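Local structure of endonuclease MutS2 (Deinococcus radiodurans, 4OD6) at residues L19-V25 against V53-L58; T41-H47 against G82-V88. The protein acts as an endonuclease through its Smr domain, the piece described here, and as a whole protein probably also senses and splits collided ribosomes. All coordinates share one frame; numbering follows the deposited sequence.

Contact 1: L19-V25 against V53-L58; sequences LSVEAAV and VLRRTL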
loop_
_atom_site.group_PDB
_atom_site.type_symbol
_atom_site.label_atom_id
_atom_site.label_comp_id
_atom_site.label_asym_id
_atom_site.label_seq_id
_atom_site.Cartn_x
_atom_site.Cartn_y
_atom_site.Cartn_z
ATOM N N LEU A 19 0.975 12.997 -0.636
ATOM C CA LEU A 19 0.236 13.052 0.621
ATOM C C LEU A 19 1.131 13.131 1.859
ATOM O O LEU A 19 2.237 12.675 1.868
ATOM C CB LEU A 19 -0.704 11.853 0.736
ATOM C CG LEU A 19 -1.827 11.777 -0.279
ATOM C CD1 LEU A 19 -2.710 10.572 -0.019
ATOM C CD2 LEU A 19 -2.638 13.046 -0.321
ATOM N N SER A 20 0.583 13.705 2.924
ATOM C CA SER A 20 1.205 13.632 4.220
ATOM C C SER A 20 1.137 12.197 4.746
ATOM O O SER A 20 0.344 11.386 4.270
ATOM C CB SER A 20 0.505 14.535 5.220
ATOM O OG SER A 20 -0.782 14.023 5.543
ATOM N N VAL A 21 1.951 11.914 5.750
ATOM C CA VAL A 21 1.991 10.586 6.335
ATOM C C VAL A 21 0.602 10.264 6.856
ATOM O O VAL A 21 0.119 9.193 6.620
ATOM C CB VAL A 21 3.057 10.472 7.455
ATOM C CG1 VAL A 21 2.825 9.219 8.305
ATOM C CG2 VAL A 21 4.454 10.471 6.862
ATOM N N GLU A 22 -0.029 11.187 7.553
ATOM C CA GLU A 22 -1.331 10.912 8.123
ATOM C C GLU A 22 -2.401 10.683 7.068
ATOM O O GLU A 22 -3.250 9.820 7.187
ATOM C CB GLU A 22 -1.758 12.026 9.090
ATOM C CG GLU A 22 -1.001 12.004 10.405
ATOM C CD GLU A 22 -1.755 12.611 11.550
ATOM O OE1 GLU A 22 -1.813 11.977 12.609
ATOM O OE2 GLU A 22 -2.300 13.683 11.340
ATOM N N ALA A 23 -2.382 11.510 6.047
ATOM C CA ALA A 23 -3.327 11.361 4.957
ATOM C C ALA A 23 -3.108 10.055 4.196
ATOM O O ALA A 23 -4.042 9.398 3.830
ATOM C CB ALA A 23 -3.251 12.563 4.009
ATOM N N ALA A 24 -1.872 9.716 3.950
ATOM C CA ALA A 24 -1.555 8.490 3.240
ATOM C C ALA A 24 -2.002 7.252 4.038
ATOM O O ALA A 24 -2.551 6.297 3.486
ATOM C CB ALA A 24 -0.068 8.440 2.889
ATOM N N VAL A 25 -1.757 7.252 5.343
ATOM C CA VAL A 25 -2.187 6.137 6.180
ATOM C C VAL A 25 -3.700 6.039 6.169
ATOM O O VAL A 25 -4.224 4.963 6.019
ATOM C CB VAL A 25 -1.640 6.280 7.625
ATOM C CG1 VAL A 25 -2.336 5.322 8.571
ATOM C CG2 VAL A 25 -0.141 6.066 7.645
ATOM N N VAL A 53 10.080 8.442 3.243
ATOM C CA VAL A 53 9.209 8.729 4.363
ATOM C C VAL A 53 7.846 7.998 4.261
ATOM O O VAL A 53 7.412 7.335 5.188
ATOM C CB VAL A 53 8.975 10.250 4.496
ATOM C CG1 VAL A 53 8.024 10.492 5.633
ATOM C CG2 VAL A 53 10.274 10.992 4.745
ATOM N N LEU A 54 7.182 8.104 3.115
ATOM C CA LEU A 54 5.912 7.392 2.950
ATOM C C LEU A 54 6.114 5.882 3.004
ATOM O O LEU A 54 5.359 5.186 3.665
ATOM C CB LEU A 54 5.211 7.819 1.654
ATOM C CG LEU A 54 4.637 9.240 1.644
ATOM C CD1 LEU A 54 3.806 9.415 0.388
ATOM C CD2 LEU A 54 3.790 9.514 2.880
ATOM N N ARG A 55 7.136 5.376 2.347
ATOM C CA ARG A 55 7.303 3.930 2.322
ATOM C C ARG A 55 7.463 3.400 3.754
ATOM O O ARG A 55 6.841 2.455 4.150
ATOM C CB ARG A 55 8.555 3.564 1.510
ATOM C CG ARG A 55 8.978 2.102 1.558
ATOM C CD ARG A 55 10.249 1.927 0.743
ATOM N NE ARG A 55 10.674 0.548 0.708
ATOM C CZ ARG A 55 11.397 0.001 1.657
ATOM N NH1 ARG A 55 11.795 0.714 2.688
ATOM N NH2 ARG A 55 11.705 -1.263 1.554
ATOM N N ARG A 56 8.340 4.022 4.533
ATOM C CA ARG A 56 8.642 3.529 5.884
ATOM C C ARG A 56 7.437 3.646 6.777
ATOM O O ARG A 56 7.165 2.765 7.526
ATOM C CB ARG A 56 9.829 4.260 6.477
ATOM C CG ARG A 56 11.146 3.810 5.887
ATOM C CD ARG A 56 12.316 4.436 6.607
ATOM N NE ARG A 56 12.268 5.879 6.539
ATOM C CZ ARG A 56 12.862 6.581 5.579
ATOM N NH1 ARG A 56 13.502 5.964 4.627
ATOM N NH2 ARG A 56 12.752 7.884 5.564
ATOM N N THR A 57 6.757 4.763 6.736
ATOM C CA THR A 57 5.583 4.940 7.595
ATOM C C THR A 57 4.395 4.017 7.216
ATOM O O THR A 57 3.717 3.464 8.052
ATOM C CB THR A 57 5.107 6.394 7.667
ATOM O OG1 THR A 57 4.758 6.846 6.371
ATOM C CG2 THR A 57 6.170 7.272 8.203
ATOM N N LEU A 58 4.136 3.908 5.925
ATOM C CA LEU A 58 3.069 3.027 5.435
ATOM C C LEU A 58 3.553 1.548 5.797
ATOM O O LEU A 58 2.701 0.800 6.212
ATOM C CB LEU A 58 2.865 3.126 3.943
ATOM C CG LEU A 58 2.346 4.518 3.587
ATOM C CD1 LEU A 58 2.359 4.741 2.071
ATOM C CD2 LEU A 58 0.967 4.755 4.149
#
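Ala24 turns its methyl directly toward the second helix, where CB meets Leu54 CD2 and Leu58 CD2, each at 4.0 Å. Its single methyl lets the helix backbone come close to the two leucines, which are long enough to span the gap. Leu54 CD2 also lies 3.7 Å from Leu19 O, and the Leu58 and Val25 side chains slide past each other in opposite directions, CD2 to CG2 3.9 Å. This is the closely packed, inner part of the contact.

The other flank is more open to solvent. There Val21 and Thr57 reach toward each other tip to tip, Val21 CG1 to Thr57 OG1 being 3.6 Å, while Val53 crosses Val21 at about a right angle. Thr57 OG1 sits between its backbone N and carbonyl carbon (chi1 60°), near Val53 O and Leu54 O of its own helix, yet it still touches the valine, more closely than CG2 does. Ser20 is the N-cap of the first helix, its OG accepting from Ala23 N.

The axes of segments 21-25 and 53-58 cross at -54°, 10.0 Å apart. Both helices cover the same face of the sheet; Leu58 reaches back to Leu16 and His47, and Arg55 NH2 forms a salt bridge with Asp73 OD1.

Contact 2: T41-H47 against G82-V88; sequences TPLRVVH and GVTIVNV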
loop_
_atom_site.group_PDB
_atom_site.type_symbol
_atom_site.label_atom_id
_atom_site.label_comp_id
_atom_site.label_asym_id
_atom_site.label_seq_id
_atom_site.Cartn_x
_atom_site.Cartn_y
_atom_site.Cartn_z
ATOM N N THR A 41 -7.645 -8.650 -3.945
ATOM C CA THR A 41 -6.212 -8.622 -3.635
ATOM C C THR A 41 -5.416 -9.029 -4.872
ATOM O O THR A 41 -5.950 -9.750 -5.712
ATOM C CB THR A 41 -5.897 -9.593 -2.478
ATOM O OG1 THR A 41 -4.559 -9.388 -2.012
ATOM C CG2 THR A 41 -6.070 -11.043 -2.924
ATOM N N PRO A 42 -4.144 -8.647 -5.001
ATOM C CA PRO A 42 -3.410 -7.684 -4.167
ATOM C C PRO A 42 -3.674 -6.248 -4.520
ATOM O O PRO A 42 -4.195 -5.961 -5.595
ATOM C CB PRO A 42 -1.960 -8.002 -4.487
ATOM C CG PRO A 42 -2.004 -8.390 -5.921
ATOM C CD PRO A 42 -3.295 -9.094 -6.132
ATOM N N LEU A 43 -3.286 -5.370 -3.607
ATOM C CA LEU A 43 -3.254 -3.924 -3.848
ATOM C C LEU A 43 -1.868 -3.427 -4.135
ATOM O O LEU A 43 -0.937 -3.839 -3.504
ATOM C CB LEU A 43 -3.754 -3.158 -2.647
ATOM C CG LEU A 43 -5.088 -3.554 -2.122
ATOM C CD1 LEU A 43 -5.483 -2.555 -1.063
ATOM C CD2 LEU A 43 -6.148 -3.672 -3.195
ATOM N N ARG A 44 -1.754 -2.496 -5.076
ATOM C CA ARG A 44 -0.505 -1.817 -5.382
ATOM C C ARG A 44 -0.577 -0.397 -4.812
ATOM O O ARG A 44 -1.375 0.426 -5.247
ATOM C CB ARG A 44 -0.219 -1.719 -6.889
ATOM C CG ARG A 44 0.359 -2.953 -7.490
ATOM C CD ARG A 44 0.520 -2.816 -8.996
ATOM N NE ARG A 44 1.255 -1.649 -9.462
ATOM C CZ ARG A 44 2.564 -1.580 -9.646
ATOM N NH1 ARG A 44 3.329 -2.595 -9.382
ATOM N NH2 ARG A 44 3.060 -0.456 -10.086
ATOM N N VAL A 45 0.271 -0.138 -3.838
ATOM C CA VAL A 45 0.317 1.144 -3.153
ATOM C C VAL A 45 1.484 1.932 -3.712
ATOM O O VAL A 45 2.632 1.677 -3.429
ATOM C CB VAL A 45 0.459 0.951 -1.633
ATOM C CG1 VAL A 45 0.436 2.284 -0.904
ATOM C CG2 VAL A 45 -0.632 0.039 -1.114
ATOM N N VAL A 46 1.124 2.924 -4.512
ATOM C CA VAL A 46 2.062 3.797 -5.199
ATOM C C VAL A 46 2.370 5.006 -4.333
ATOM O O VAL A 46 1.673 6.004 -4.386
ATOM C CB VAL A 46 1.532 4.192 -6.614
ATOM C CG1 VAL A 46 2.607 4.954 -7.376
ATOM C CG2 VAL A 46 1.089 2.930 -7.350
ATOM N N HIS A 47 3.446 4.891 -3.543
ATOM C CA HIS A 47 3.854 5.968 -2.641
ATOM C C HIS A 47 5.073 6.748 -3.091
ATOM O O HIS A 47 5.328 7.766 -2.563
ATOM C CB HIS A 47 4.061 5.481 -1.197
ATOM C CG HIS A 47 4.842 4.213 -1.092
ATOM N ND1 HIS A 47 6.153 4.109 -1.515
ATOM C CD2 HIS A 47 4.469 2.974 -0.711
ATOM C CE1 HIS A 47 6.552 2.863 -1.352
ATOM N NE2 HIS A 47 5.546 2.154 -0.880
ATOM N N GLY A 82 9.302 2.072 -4.729
ATOM C CA GLY A 82 8.310 3.120 -4.752
ATOM C C GLY A 82 6.870 2.607 -4.724
ATOM O O GLY A 82 5.957 3.358 -4.683
ATOM N N VAL A 83 6.741 1.296 -4.765
ATOM C CA VAL A 83 5.440 0.656 -4.699
ATOM C C VAL A 83 5.486 -0.469 -3.673
ATOM O O VAL A 83 6.386 -1.299 -3.652
ATOM C CB VAL A 83 5.030 0.096 -6.066
ATOM C CG1 VAL A 83 3.676 -0.600 -5.991
ATOM C CG2 VAL A 83 5.069 1.183 -7.139
ATOM N N THR A 84 4.481 -0.502 -2.829
ATOM C CA THR A 84 4.319 -1.593 -1.866
ATOM C C THR A 84 3.119 -2.455 -2.283
ATOM O O THR A 84 2.051 -1.970 -2.504
ATOM C CB THR A 84 4.106 -1.091 -0.396
ATOM O OG1 THR A 84 5.287 -0.436 0.065
ATOM C CG2 THR A 84 3.830 -2.223 0.544
ATOM N N ILE A 85 3.338 -3.744 -2.383
ATOM C CA ILE A 85 2.294 -4.716 -2.683
ATOM C C ILE A 85 1.689 -5.169 -1.382
ATOM O O ILE A 85 2.416 -5.575 -0.470
ATOM C CB ILE A 85 2.876 -5.962 -3.406
ATOM C CG1 ILE A 85 3.672 -5.551 -4.659
ATOM C CG2 ILE A 85 1.803 -6.948 -3.807
ATOM C CD1 ILE A 85 2.855 -4.795 -5.662
ATOM N N VAL A 86 0.376 -5.090 -1.295
ATOM C CA VAL A 86 -0.333 -5.515 -0.105
ATOM C C VAL A 86 -1.221 -6.708 -0.476
ATOM O O VAL A 86 -2.111 -6.614 -1.303
ATOM C CB VAL A 86 -1.178 -4.365 0.490
ATOM C CG1 VAL A 86 -1.921 -4.850 1.726
ATOM C CG2 VAL A 86 -0.285 -3.156 0.842
ATOM N N ASN A 87 -0.946 -7.844 0.162
ATOM C CA ASN A 87 -1.785 -9.047 0.089
ATOM C C ASN A 87 -2.790 -8.983 1.211
ATOM O O ASN A 87 -2.433 -8.958 2.367
ATOM C CB ASN A 87 -0.923 -10.292 0.172
ATOM C CG ASN A 87 0.102 -10.322 -0.933
ATOM O OD1 ASN A 87 -0.254 -10.281 -2.097
ATOM N ND2 ASN A 87 1.376 -10.334 -0.566
ATOM N N VAL A 88 -4.049 -8.891 0.821
ATOM C CA VAL A 88 -5.170 -8.683 1.715
ATOM C C VAL A 88 -5.808 -10.020 2.075
ATOM O O VAL A 88 -5.947 -10.901 1.252
ATOM C CB VAL A 88 -6.221 -7.751 1.055
ATOM C CG1 VAL A 88 -7.430 -7.559 1.956
ATOM C CG2 VAL A 88 -5.610 -6.418 0.703
HETATM O O HOH W 1 -2.705 -11.305 -2.663
#
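Thr41 OG1 is gripped twice: Val88 N donates to it over 2.9 Å in a nearly straight bond (172°), and a water 2.7 Å from the same OG1 donates onward to Asn87 OD1. Asn87 ND2 is hydrogen-bonded to Ser70 OG of strand 68-73. The hydroxyl takes the place of a backbone acceptor just where the strand gives way to a cis peptide before Pro42, and OG1 reaches Val88 by lying opposite its own backbone N (chi1 -169°).

Beyond it the segments pair as antiparallel strands. Leu43 with Val86 and Val45 with Thr84 are the hydrogen-bonded pairs, each joined by two backbone bonds; Arg44 with Ile85 and Val46 with Val83 are the non-hydrogen-bonded ones. At the far end, His47 NE2 and Thr84 OG1 lie 2.8 Å apart in a hydrogen bond at the edge of the imidazole, while Gly82 O sits above one ring face. CG of His47, placed between backbone N and carbonyl carbon (chi1 46°), brings the ring to the partner strand. His47 opens the His-Gly-X-Gly motif familiar in Smr domains.

Branched residues suit these central strands. Leu43, Val45, Val86 and Val88 form an apolar face that also carries Thr84, with Val45 CG2 3.8 Å from Val86 CG2. On the other face Val83 CG1 lies 3.9 Å above the centre of the Arg44 guanidinium, and Ile85 CD1 packs on Arg44 CG. The charge is answered by Glu13, Gln78 O and the ring of Phe10.

The pair forms the middle of the four-stranded sheet, flanked by strands 13-15 and 68-73; helix 21-38 packs on Leu43, Val45 and Val88, helix 53-62 on His47 and Thr84.

From the N terminus, strand 13-15 leads into helix 21-38, whose start enters contact 1; the chain then runs through strand 43-46 to helix 53-62, where contact 1 closes a loop of 27 residues. Contact 2 opens inside that loop, at 41-47, and closes after helix 53-62 and strand 68-73 have passed, at 82-88. The two contacts therefore cross rather than nest. One joins the two helices, the other the two central strands. They meet at His47, against which Leu54, Arg55 and Leu58 pack, Arg55 CB coming within 3.6 Å of His47 CE1. In this way helix 53-62 is fastened to the sheet of the Smr domain.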